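PDB 5VM1: xylulokinase from Brucella ovis, which probably catalyses the ATP-dependent phosphorylation of D-xylulose to D-xylulose 5-phosphate, as a member of the FGGY family of carbohydrate kinases. Local coordinates for residues D323-E328 against A365-L370; K331-V336 against V374-A379; R191-E196 against L203-M208; E117-P122 against G129-P134. One frame throughout, in Å; residues are numbered along the deposited sequence.

Contact 1: D323-E328 against A365-L370; sequences DRELGE and ADRSAL
Glu-325 and Arg-367 join two helix ends through a salt bridge that lies beside the packing of Leu-326 on Ser-368. NE of Arg-367 gives its hydrogen to OE1 of Glu-325 at 3.1 Å, nearly straight at 168°; OE1 lies in the guanidinium plane and accepts with its syn lone pair. The second leg, from Arg-367 NH2 to Glu-325 OE2, is weak at 3.4 Å, consistent with carboxylate and guanidinium planes turned 52° apart. A bend at chi3 (64°) swings the arginine head across the extended glutamate. Next to this bridge, CD1 of Leu-326 rests against OG of Ser-368, and CB of Ser-368 lies near the glutamate carboxylate carbon.

Other polar groups have partners too. OD1 of Asp-366 accepts from Ala-369 N at 2.8 Å, and the carbonyl of Arg-367 receives the hydroxyls of Tyr-311 and Thr-371. On the partner segment, the side chain of Asp-323 bonds through OD1 to Ser-408 OG. Gly-327, with positive phi, ends helix 319-326 just as Asp-366 N-caps helix 367-390: a helix C-terminus packed on a helix N-terminus within the C-terminal FGGY domain.

Contact 2: K331-V336 against V374-A379; sequences KAPGSV and VLEGVA
The irregular backbone of 331-336 passes beside helix 367-390 at arm's length, with the CA atoms of Pro-333 and Glu-376 7.5 Å apart, a gap bridged almost wholly by the glutamate side chain. Glu-376 leaves the helix with CG anti to its own carbonyl carbon (chi1 -77°), and its chain, extended beyond CG, carries the carboxylate across to the proline. OE2 lies 3.2 Å from CA of Pro-333 and 3.5 Å from its CB, while the carboxylate carbon is 3.8 Å from the same CB. No direct hydrogen bond spans the two segments.

Water does that work instead. One molecule accepts from Gly-334 N at 2.9 Å and donates to Val-336 O, also at 2.9 Å, and to OE1 of Glu-376; the last distance is short for a water at this resolution and its exact value is doubtful. This is a water-mediated link between a helix and a connecting loop, here the loop that leads from helix 319-326 into strand 337-339 of the C-terminal FGGY domain. The other carboxylate oxygen, OE2, is held by Gln-372 NE2 from one turn earlier, so it has a donor within its own helix, and OE1 probably has the water. Ala-472, Tyr-473 and Ala-476 of helix 470-488 also pack on the proline, and Tyr-473 touches Glu-376 as well. Further along the loop, the hydroxyl of Ser-335 bonds to the carbonyl of Gly-360.

Contact 3: R191-E196 against L203-M208; sequences RRWSAE and LGEGQM
Trp-193 and Met-208 both place CG anti to the carbonyl carbon (chi1 -70° for the tryptophan), and the methionine chain, bent at chi2 (-73°) and again at chi3, lies over the indole. The outcome is that one side chain touches both rings from the same face. CB of Met-208 stands over the pyrrole part, 3.8 Å from the centroid of the five-membered ring in a CH-pi contact, with its nearest ring atoms NE1 and CE2. Further along, SD sits above the benzene part at 4.0 Å from the six-membered centroid, only 13° off the ring normal.

Glu-205 approaches differently. Its extended chain reaches the rim of the indole, where OE1 lies near the ring plane, 3.7 Å from both CB and CD1 of Trp-193; the carboxylate is turned steeply against the ring. No hydrogen bond forms here; the indole N-H is given to the carbonyl of Pro-209. Elsewhere around the ring, Thr-183, Ser-180 and Trp-185 also touch Trp-193, and Trp-185 lies against Met-208 as well.

Within 203-208, Gly-204 N bonds to OE1 of Gln-207 at 2.9 Å, in the carbonyl plane, spanning the 3-10 segment 205-207, which holds Glu-205 and precedes Met-208. Sulfur over ring makes this a Met-aromatic contact, here fastening the segment after helix 195-200 onto the short strand 192-193 that precedes it.

Contact 4: E117-P122 against G129-P134; sequences ELDADP and GNIVFP
Val-132 and Asp-119 carry this contact, with Leu-118 in a lesser share. The two main partners have their CA atoms 4.9 Å apart, and the loop 129-134 lies against the C-terminal turn of helix 112-120. With CG anti to the backbone N (chi1 -165°), the aspartate sends its carboxylate out to the loop backbone, where OD1 accepts from Val-132 N at 2.8 Å and 166°. The position of OD1 is less certain than usual, since it also crowds an atom elsewhere in the model, and the details of this bond are correspondingly doubtful. The same oxygen is also modelled in a salt bridge with Arg-125 NH2, subject to the same doubt; if it holds, the cation would probably stabilise the carboxylate as an anion.

The branches of Val-132 divide the apolar work. CG1 faces CB of Leu-118 at 3.9 Å, while CG2 comes within 3.8 Å of CA of Asp-119. Alongside, CG2 of Ile-131 brushes the aspartate's OD1. Phe-124 of helix 122-128 touches both Leu-118 and Val-132 and adds to the apolar packing, and Ala-138 and Val-142 lie on Leu-118 from helix 137-147.

Asp-121, the N-cap of helix 122-128, marks the tight junction between the two helices. The chain thus runs helix, turn, helix and then folds back, so that the following loop packs on the first helix of the pair in the N-terminal FGGY domain.

The four contacts fall into two pairs, one in each FGGY domain range. Contacts 1 and 2 share helix 367-390, have centres 11 Å apart, and touch where Lys-331 lies on Leu-326 and Ser-368; they are away from the predicted catalytic and substrate sites. Contacts 3 and 4, in the N-terminal range, have centres 17 Å apart and nearest atoms about 6 Å apart. They approach the predicted substrate-binding His-88: its side chain is about 11 Å from that of Trp-193 and about 8 Å from that of Asn-130. Across the molecule, contacts 1 and 3 lie on opposite sides of the chain's centre, their centres 52 Å apart.

Contact 1: D323-E328 against A365-L370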
loop_
_atom_site.group_PDB
_atom_site.type_symbol
_atom_site.label_atom_id
_atom_site.label_comp_id
_atom_site.label_asym_id
_atom_site.label_seq_id
_atom_site.Cartn_x
_atom_site.Cartn_y
_atom_site.Cartn_z
ATOM N N ASP A 323 2.058 -6.371 -24.899
ATOM C CA ASP A 323 2.953 -7.351 -24.293
ATOM C C ASP A 323 3.088 -8.592 -25.184
ATOM O O ASP A 323 4.197 -9.112 -25.383
ATOM C CB ASP A 323 2.438 -7.724 -22.896
ATOM C CG ASP A 323 3.294 -8.790 -22.210
ATOM O OD1 ASP A 323 4.418 -8.452 -21.791
ATOM O OD2 ASP A 323 2.852 -9.959 -22.088
ATOM N N ARG A 324 1.976 -9.058 -25.766
ATOM C CA ARG A 324 2.053 -10.180 -26.699
ATOM C C ARG A 324 2.851 -9.820 -27.956
ATOM O O ARG A 324 3.582 -10.659 -28.490
ATOM C CB ARG A 324 0.651 -10.663 -27.065
ATOM C CG ARG A 324 0.612 -12.098 -27.549
ATOM C CD ARG A 324 -0.744 -12.446 -28.189
ATOM N NE ARG A 324 -1.264 -11.332 -28.971
ATOM C CZ ARG A 324 -1.003 -11.128 -30.260
ATOM N NH1 ARG A 324 -0.232 -11.974 -30.936
ATOM N NH2 ARG A 324 -1.516 -10.071 -30.872
ATOM N N GLU A 325 2.746 -8.576 -28.439
ATOM C CA GLU A 325 3.493 -8.187 -29.637
ATOM C C GLU A 325 4.988 -8.093 -29.356
ATOM O O GLU A 325 5.801 -8.505 -30.186
ATOM C CB GLU A 325 2.961 -6.862 -30.190
ATOM C CG GLU A 325 3.703 -6.319 -31.428
ATOM C CD GLU A 325 3.136 -4.983 -31.911
ATOM O OE1 GLU A 325 2.746 -4.150 -31.063
ATOM O OE2 GLU A 325 3.032 -4.779 -33.140
ATOM N N LEU A 326 5.369 -7.582 -28.179
ATOM C CA LEU A 326 6.784 -7.424 -27.847
ATOM C C LEU A 326 7.468 -8.772 -27.630
ATOM O O LEU A 326 8.608 -8.978 -28.067
ATOM C CB LEU A 326 6.910 -6.552 -26.608
ATOM C CG LEU A 326 8.304 -6.137 -26.185
ATOM C CD1 LEU A 326 9.005 -5.391 -27.310
ATOM C CD2 LEU A 326 8.185 -5.274 -24.933
ATOM N N GLY A 327 6.786 -9.706 -26.972
ATOM C CA GLY A 327 7.276 -11.067 -26.842
ATOM C C GLY A 327 7.831 -11.390 -25.466
ATOM O O GLY A 327 7.843 -10.572 -24.537
ATOM N N GLU A 328 8.358 -12.617 -25.378
ATOM C CA GLU A 328 8.911 -13.150 -24.142
ATOM C C GLU A 328 10.424 -12.986 -24.025
ATOM O O GLU A 328 10.947 -13.036 -22.906
ATOM C CB GLU A 328 8.574 -14.651 -24.017
ATOM C CG GLU A 328 7.103 -15.050 -24.237
ATOM C CD GLU A 328 6.202 -14.785 -23.034
ATOM O OE1 GLU A 328 6.408 -15.388 -21.955
ATOM O OE2 GLU A 328 5.267 -13.977 -23.180
ATOM N N ALA A 365 11.588 3.416 -35.354
ATOM C CA ALA A 365 10.920 2.959 -34.143
ATOM C C ALA A 365 9.457 2.658 -34.464
ATOM O O ALA A 365 8.704 3.549 -34.863
ATOM C CB ALA A 365 11.027 3.997 -33.032
ATOM N N ASP A 366 9.058 1.402 -34.302
ATOM C CA ASP A 366 7.680 0.996 -34.509
ATOM C C ASP A 366 6.941 0.984 -33.169
ATOM O O ASP A 366 7.491 1.317 -32.116
ATOM C CB ASP A 366 7.618 -0.372 -35.204
ATOM C CG ASP A 366 8.447 -1.450 -34.490
ATOM O OD1 ASP A 366 8.843 -1.274 -33.320
ATOM O OD2 ASP A 366 8.705 -2.503 -35.106
ATOM N N ARG A 367 5.670 0.585 -33.212
ATOM C CA ARG A 367 4.876 0.527 -31.989
ATOM C C ARG A 367 5.530 -0.339 -30.925
ATOM O O ARG A 367 5.507 0.014 -29.745
ATOM C CB ARG A 367 3.476 0.011 -32.274
ATOM C CG ARG A 367 2.639 0.003 -31.037
ATOM C CD ARG A 367 1.217 -0.333 -31.350
ATOM N NE ARG A 367 1.048 -1.679 -31.882
ATOM C CZ ARG A 367 0.065 -2.013 -32.705
ATOM N NH1 ARG A 367 -0.819 -1.089 -33.088
ATOM N NH2 ARG A 367 -0.028 -3.260 -33.140
ATOM N N SER A 368 6.051 -1.507 -31.316
ATOM C CA SER A 368 6.691 -2.412 -30.366
ATOM C C SER A 368 7.936 -1.791 -29.738
ATOM O O SER A 368 8.239 -2.037 -28.563
ATOM C CB SER A 368 7.029 -3.732 -31.057
ATOM O OG SER A 368 8.042 -4.432 -30.360
ATOM N N ALA A 369 8.685 -1.002 -30.502
ATOM C CA ALA A 369 9.872 -0.393 -29.916
ATOM C C ALA A 369 9.489 0.599 -28.830
ATOM O O ALA A 369 10.195 0.721 -27.829
ATOM C CB ALA A 369 10.718 0.286 -30.990
ATOM N N LEU A 370 8.359 1.287 -28.989
ATOM C CA LEU A 370 7.958 2.249 -27.969
ATOM C C LEU A 370 7.359 1.544 -26.758
ATOM O O LEU A 370 7.636 1.937 -25.622
ATOM C CB LEU A 370 6.980 3.269 -28.552
ATOM C CG LEU A 370 7.647 4.543 -29.044
ATOM C CD1 LEU A 370 8.615 4.240 -30.136
ATOM C CD2 LEU A 370 6.589 5.483 -29.537
#

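Contact 2: K331-V336 against V374-A379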
loop_
_atom_site.group_PDB
_atom_site.type_symbol
_atom_site.label_atom_id
_atom_site.label_comp_id
_atom_site.label_asym_id
_atom_site.label_seq_id
_atom_site.Cartn_x
_atom_site.Cartn_y
_atom_site.Cartn_z
ATOM N N LYS A 331 15.064 -7.834 -25.208
ATOM C CA LYS A 331 15.846 -7.177 -26.248
ATOM C C LYS A 331 16.769 -6.127 -25.640
ATOM O O LYS A 331 16.478 -5.558 -24.581
ATOM C CB LYS A 331 14.924 -6.505 -27.262
ATOM C CG LYS A 331 14.036 -7.463 -28.023
ATOM C CD LYS A 331 13.110 -6.679 -28.911
ATOM C CE LYS A 331 12.003 -7.536 -29.494
ATOM N NZ LYS A 331 10.997 -6.612 -30.105
ATOM N N ALA A 332 17.870 -5.852 -26.325
ATOM C CA ALA A 332 18.737 -4.765 -25.894
ATOM C C ALA A 332 17.999 -3.447 -26.073
ATOM O O ALA A 332 17.246 -3.294 -27.031
ATOM C CB ALA A 332 20.026 -4.726 -26.695
ATOM N N PRO A 333 18.148 -2.503 -25.152
ATOM C CA PRO A 333 17.437 -1.230 -25.310
ATOM C C PRO A 333 17.857 -0.559 -26.609
ATOM O O PRO A 333 19.005 -0.676 -27.062
ATOM C CB PRO A 333 17.872 -0.416 -24.090
ATOM C CG PRO A 333 18.352 -1.427 -23.100
ATOM C CD PRO A 333 18.955 -2.538 -23.925
ATOM N N GLY A 334 16.901 0.133 -27.225
ATOM C CA GLY A 334 17.165 0.952 -28.384
ATOM C C GLY A 334 17.371 2.409 -28.012
ATOM O O GLY A 334 17.547 2.780 -26.848
ATOM N N SER A 335 17.320 3.258 -29.035
ATOM C CA SER A 335 17.581 4.674 -28.821
ATOM C C SER A 335 16.421 5.370 -28.138
ATOM O O SER A 335 16.612 6.475 -27.619
ATOM C CB SER A 335 17.912 5.357 -30.156
ATOM O OG SER A 335 16.837 5.302 -31.060
ATOM N N VAL A 336 15.249 4.731 -28.096
ATOM C CA VAL A 336 14.068 5.305 -27.455
ATOM C C VAL A 336 14.142 5.131 -25.939
ATOM O O VAL A 336 14.433 4.043 -25.427
ATOM C CB VAL A 336 12.782 4.678 -27.999
ATOM C CG1 VAL A 336 11.630 5.321 -27.291
ATOM C CG2 VAL A 336 12.660 4.875 -29.494
ATOM N N VAL A 374 8.688 1.861 -22.879
ATOM C CA VAL A 374 7.820 2.101 -21.727
ATOM C C VAL A 374 8.147 1.124 -20.606
ATOM O O VAL A 374 8.250 1.516 -19.441
ATOM C CB VAL A 374 6.327 2.014 -22.120
ATOM C CG1 VAL A 374 5.419 2.067 -20.855
ATOM C CG2 VAL A 374 5.952 3.104 -23.126
ATOM N N LEU A 375 8.319 -0.159 -20.936
ATOM C CA LEU A 375 8.667 -1.136 -19.911
ATOM C C LEU A 375 10.068 -0.882 -19.375
ATOM O O LEU A 375 10.282 -0.922 -18.154
ATOM C CB LEU A 375 8.536 -2.565 -20.450
ATOM C CG LEU A 375 7.202 -3.038 -21.062
ATOM C CD1 LEU A 375 7.154 -4.551 -21.231
ATOM C CD2 LEU A 375 5.991 -2.540 -20.272
ATOM N N GLU A 376 11.029 -0.588 -20.266
ATOM C CA GLU A 376 12.381 -0.257 -19.810
ATOM C C GLU A 376 12.374 0.939 -18.867
ATOM O O GLU A 376 13.023 0.910 -17.810
ATOM C CB GLU A 376 13.278 0.040 -21.001
ATOM C CG GLU A 376 13.774 -1.150 -21.759
ATOM C CD GLU A 376 14.218 -0.774 -23.174
ATOM O OE1 GLU A 376 14.183 0.436 -23.504
ATOM O OE2 GLU A 376 14.585 -1.694 -23.943
ATOM N N GLY A 377 11.622 1.982 -19.227
ATOM C CA GLY A 377 11.591 3.195 -18.428
ATOM C C GLY A 377 10.996 2.983 -17.047
ATOM O O GLY A 377 11.484 3.535 -16.057
ATOM N N VAL A 378 9.917 2.204 -16.955
ATOM C CA VAL A 378 9.390 1.925 -15.628
ATOM C C VAL A 378 10.383 1.091 -14.848
ATOM O O VAL A 378 10.631 1.360 -13.673
ATOM C CB VAL A 378 8.012 1.243 -15.701
ATOM C CG1 VAL A 378 7.680 0.588 -14.362
ATOM C CG2 VAL A 378 6.965 2.272 -16.010
ATOM N N ALA A 379 11.044 0.134 -15.511
ATOM C CA ALA A 379 12.109 -0.619 -14.848
ATOM C C ALA A 379 13.182 0.318 -14.294
ATOM O O ALA A 379 13.618 0.158 -13.148
ATOM C CB ALA A 379 12.731 -1.621 -15.816
HETATM O O HOH W 1 14.575 1.168 -25.819
#

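Contact 3: R191-E196 against L203-M208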
loop_
_atom_site.group_PDB
_atom_site.type_symbol
_atom_site.label_atom_id
_atom_site.label_comp_id
_atom_site.label_asym_id
_atom_site.label_seq_id
_atom_site.Cartn_x
_atom_site.Cartn_y
_atom_site.Cartn_z
ATOM N N ARG A 191 7.172 4.600 17.842
ATOM C CA ARG A 191 5.941 3.798 17.850
ATOM C C ARG A 191 4.915 4.334 18.860
ATOM O O ARG A 191 4.238 3.585 19.565
ATOM C CB ARG A 191 6.280 2.329 18.116
ATOM C CG ARG A 191 7.300 1.796 17.129
ATOM C CD ARG A 191 7.622 0.353 17.345
ATOM N NE ARG A 191 6.734 -0.597 16.658
ATOM C CZ ARG A 191 6.915 -1.030 15.415
ATOM N NH1 ARG A 191 7.931 -0.570 14.701
ATOM N NH2 ARG A 191 6.086 -1.931 14.888
ATOM N N ARG A 192 4.796 5.649 18.938
ATOM C CA ARG A 192 3.892 6.288 19.880
ATOM C C ARG A 192 3.330 7.518 19.180
ATOM O O ARG A 192 3.937 8.039 18.244
ATOM C CB ARG A 192 4.613 6.649 21.225
ATOM N N TRP A 193 2.189 8.010 19.661
ATOM C CA TRP A 193 1.653 9.271 19.154
ATOM C C TRP A 193 2.568 10.447 19.516
ATOM O O TRP A 193 3.262 10.446 20.544
ATOM C CB TRP A 193 0.245 9.533 19.721
ATOM C CG TRP A 193 -0.858 8.612 19.194
ATOM C CD1 TRP A 193 -1.670 7.783 19.927
ATOM C CD2 TRP A 193 -1.254 8.444 17.826
ATOM N NE1 TRP A 193 -2.537 7.112 19.096
ATOM C CE2 TRP A 193 -2.307 7.509 17.805
ATOM C CE3 TRP A 193 -0.836 9.014 16.620
ATOM C CZ2 TRP A 193 -2.931 7.114 16.619
ATOM C CZ3 TRP A 193 -1.465 8.621 15.431
ATOM C CH2 TRP A 193 -2.488 7.675 15.442
ATOM N N SER A 194 2.577 11.453 18.651
ATOM C CA SER A 194 3.295 12.698 18.907
ATOM C C SER A 194 2.288 13.748 19.384
ATOM O O SER A 194 1.403 14.159 18.628
ATOM C CB SER A 194 4.018 13.179 17.652
ATOM O OG SER A 194 4.497 14.512 17.822
ATOM N N ALA A 195 2.414 14.182 20.638
ATOM C CA ALA A 195 1.545 15.254 21.108
ATOM C C ALA A 195 1.825 16.542 20.348
ATOM O O ALA A 195 0.909 17.329 20.093
ATOM C CB ALA A 195 1.697 15.448 22.606
ATOM N N GLU A 196 3.098 16.791 20.016
ATOM C CA GLU A 196 3.473 18.020 19.323
ATOM C C GLU A 196 2.764 18.134 17.974
ATOM O O GLU A 196 2.235 19.199 17.638
ATOM C CB GLU A 196 4.998 18.086 19.163
ATOM C CG GLU A 196 5.524 19.357 18.481
ATOM C CD GLU A 196 7.054 19.397 18.339
ATOM O OE1 GLU A 196 7.729 18.462 18.823
ATOM O OE2 GLU A 196 7.584 20.394 17.793
ATOM N N LEU A 203 -5.791 18.850 17.570
ATOM C CA LEU A 203 -6.348 17.688 18.231
ATOM C C LEU A 203 -5.449 17.284 19.392
ATOM O O LEU A 203 -4.320 17.761 19.549
ATOM C CB LEU A 203 -6.508 16.512 17.265
ATOM C CG LEU A 203 -7.317 16.648 15.980
ATOM C CD1 LEU A 203 -7.032 15.432 15.114
ATOM C CD2 LEU A 203 -8.786 16.781 16.278
ATOM N N GLY A 204 -5.962 16.369 20.213
ATOM C CA GLY A 204 -5.228 15.839 21.331
ATOM C C GLY A 204 -5.168 14.333 21.190
ATOM O O GLY A 204 -5.829 13.753 20.331
ATOM N N GLU A 205 -4.347 13.706 22.038
ATOM C CA GLU A 205 -4.163 12.259 21.948
ATOM C C GLU A 205 -5.419 11.486 22.335
ATOM O O GLU A 205 -5.627 10.367 21.846
ATOM C CB GLU A 205 -2.974 11.855 22.810
ATOM C CG GLU A 205 -2.569 10.412 22.709
ATOM C CD GLU A 205 -1.165 10.215 23.222
ATOM O OE1 GLU A 205 -0.694 9.055 23.266
ATOM O OE2 GLU A 205 -0.545 11.237 23.600
ATOM N N GLY A 206 -6.280 12.072 23.172
ATOM C CA GLY A 206 -7.529 11.444 23.554
ATOM C C GLY A 206 -8.525 11.296 22.428
ATOM O O GLY A 206 -9.533 10.606 22.606
ATOM N N GLN A 207 -8.299 11.981 21.310
ATOM C CA GLN A 207 -9.090 11.829 20.102
ATOM C C GLN A 207 -8.488 10.807 19.160
ATOM O O GLN A 207 -8.992 10.656 18.047
ATOM C CB GLN A 207 -9.229 13.164 19.361
ATOM C CG GLN A 207 -10.171 14.180 19.994
ATOM C CD GLN A 207 -9.906 15.584 19.464
ATOM O OE1 GLN A 207 -8.768 16.064 19.488
ATOM N NE2 GLN A 207 -10.950 16.239 18.961
ATOM N N MET A 208 -7.363 10.171 19.536
ATOM C CA MET A 208 -6.808 9.084 18.747
ATOM C C MET A 208 -7.179 7.764 19.388
ATOM O O MET A 208 -7.442 7.703 20.595
ATOM C CB MET A 208 -5.273 9.186 18.627
ATOM C CG MET A 208 -4.703 10.481 18.058
ATOM S SD MET A 208 -4.942 10.662 16.285
ATOM C CE MET A 208 -6.299 11.840 16.186
#

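Contact 4: E117-P122 against G129-P134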
loop_
_atom_site.group_PDB
_atom_site.type_symbol
_atom_site.label_atom_id
_atom_site.label_comp_id
_atom_site.label_asym_id
_atom_site.label_seq_id
_atom_site.Cartn_x
_atom_site.Cartn_y
_atom_site.Cartn_z
ATOM N N GLU A 117 1.605 23.329 3.968
ATOM C CA GLU A 117 1.955 24.031 5.195
ATOM C C GLU A 117 2.568 23.075 6.216
ATOM O O GLU A 117 3.597 23.393 6.825
ATOM C CB GLU A 117 0.730 24.743 5.775
ATOM C CG GLU A 117 0.250 25.947 4.977
ATOM C CD GLU A 117 -1.007 26.534 5.574
ATOM O OE1 GLU A 117 -1.409 26.028 6.635
ATOM O OE2 GLU A 117 -1.591 27.480 5.002
ATOM N N LEU A 118 1.984 21.882 6.391
ATOM C CA LEU A 118 2.538 20.958 7.372
ATOM C C LEU A 118 3.898 20.416 6.930
ATOM O O LEU A 118 4.823 20.298 7.743
ATOM C CB LEU A 118 1.545 19.825 7.645
ATOM C CG LEU A 118 0.212 20.212 8.295
ATOM C CD1 LEU A 118 -0.646 18.962 8.517
ATOM C CD2 LEU A 118 0.433 20.962 9.605
ATOM N N ASP A 119 4.060 20.112 5.643
ATOM C CA ASP A 119 5.340 19.572 5.186
ATOM C C ASP A 119 6.481 20.556 5.412
ATOM O O ASP A 119 7.624 20.132 5.627
ATOM C CB ASP A 119 5.271 19.173 3.702
ATOM C CG ASP A 119 6.429 18.275 3.286
ATOM O OD1 ASP A 119 6.480 17.110 3.728
ATOM O OD2 ASP A 119 7.319 18.740 2.545
ATOM N N ALA A 120 6.195 21.864 5.365
ATOM C CA ALA A 120 7.227 22.885 5.529
ATOM C C ALA A 120 7.635 23.089 6.984
ATOM O O ALA A 120 8.672 23.702 7.249
ATOM C CB ALA A 120 6.756 24.199 4.920
ATOM N N ASP A 121 6.871 22.569 7.912
ATOM C CA ASP A 121 7.174 22.572 9.321
ATOM C C ASP A 121 8.136 21.422 9.563
ATOM O O ASP A 121 7.744 20.247 9.451
ATOM C CB ASP A 121 5.874 22.423 10.109
ATOM C CG ASP A 121 6.049 22.594 11.601
ATOM O OD1 ASP A 121 7.168 22.367 12.121
ATOM O OD2 ASP A 121 5.033 22.939 12.252
ATOM N N PRO A 122 9.404 21.722 9.871
ATOM C CA PRO A 122 10.411 20.656 9.997
ATOM C C PRO A 122 10.091 19.597 11.057
ATOM O O PRO A 122 10.751 18.544 11.073
ATOM C CB PRO A 122 11.700 21.432 10.336
ATOM C CG PRO A 122 11.251 22.724 10.830
ATOM C CD PRO A 122 10.002 23.048 10.083
ATOM N N GLY A 129 9.237 11.029 9.802
ATOM C CA GLY A 129 10.134 10.512 8.779
ATOM C C GLY A 129 9.589 10.521 7.363
ATOM O O GLY A 129 10.197 9.909 6.480
ATOM N N ASN A 130 8.468 11.198 7.107
ATOM C CA ASN A 130 7.823 11.164 5.803
ATOM C C ASN A 130 7.408 12.564 5.357
ATOM O O ASN A 130 7.183 13.472 6.165
ATOM C CB ASN A 130 6.579 10.244 5.796
ATOM C CG ASN A 130 6.914 8.797 6.150
ATOM O OD1 ASN A 130 7.433 8.059 5.327
ATOM N ND2 ASN A 130 6.566 8.375 7.380
ATOM N N ILE A 131 7.295 12.718 4.041
ATOM C CA ILE A 131 6.653 13.889 3.469
ATOM C C ILE A 131 5.176 13.892 3.853
ATOM O O ILE A 131 4.542 12.834 3.970
ATOM C CB ILE A 131 6.836 13.865 1.939
ATOM C CG1 ILE A 131 8.310 14.059 1.571
ATOM C CG2 ILE A 131 5.930 14.899 1.255
ATOM C CD1 ILE A 131 8.622 13.814 0.100
ATOM N N VAL A 132 4.622 15.083 4.074
ATOM C CA VAL A 132 3.197 15.235 4.363
ATOM C C VAL A 132 2.493 15.461 3.027
ATOM O O VAL A 132 2.482 16.570 2.485
ATOM C CB VAL A 132 2.921 16.373 5.349
ATOM C CG1 VAL A 132 1.487 16.311 5.861
ATOM C CG2 VAL A 132 3.911 16.349 6.491
ATOM N N PHE A 133 1.936 14.400 2.474
ATOM C CA PHE A 133 1.114 14.526 1.283
ATOM C C PHE A 133 -0.346 14.791 1.643
ATOM O O PHE A 133 -0.793 14.500 2.762
ATOM C CB PHE A 133 1.236 13.273 0.430
ATOM C CG PHE A 133 2.548 13.152 -0.251
ATOM C CD1 PHE A 133 2.819 13.921 -1.369
ATOM C CD2 PHE A 133 3.523 12.281 0.223
ATOM C CE1 PHE A 133 4.037 13.817 -2.002
ATOM C CE2 PHE A 133 4.739 12.169 -0.418
ATOM C CZ PHE A 133 5.000 12.935 -1.525
ATOM N N PRO A 134 -1.108 15.394 0.719
ATOM C CA PRO A 134 -2.510 15.741 1.027
ATOM C C PRO A 134 -3.395 14.557 1.303
ATOM O O PRO A 134 -4.481 14.749 1.867
ATOM C CB PRO A 134 -2.979 16.470 -0.234
ATOM C CG PRO A 134 -2.067 16.046 -1.286
ATOM C CD PRO A 134 -0.742 15.729 -0.664
#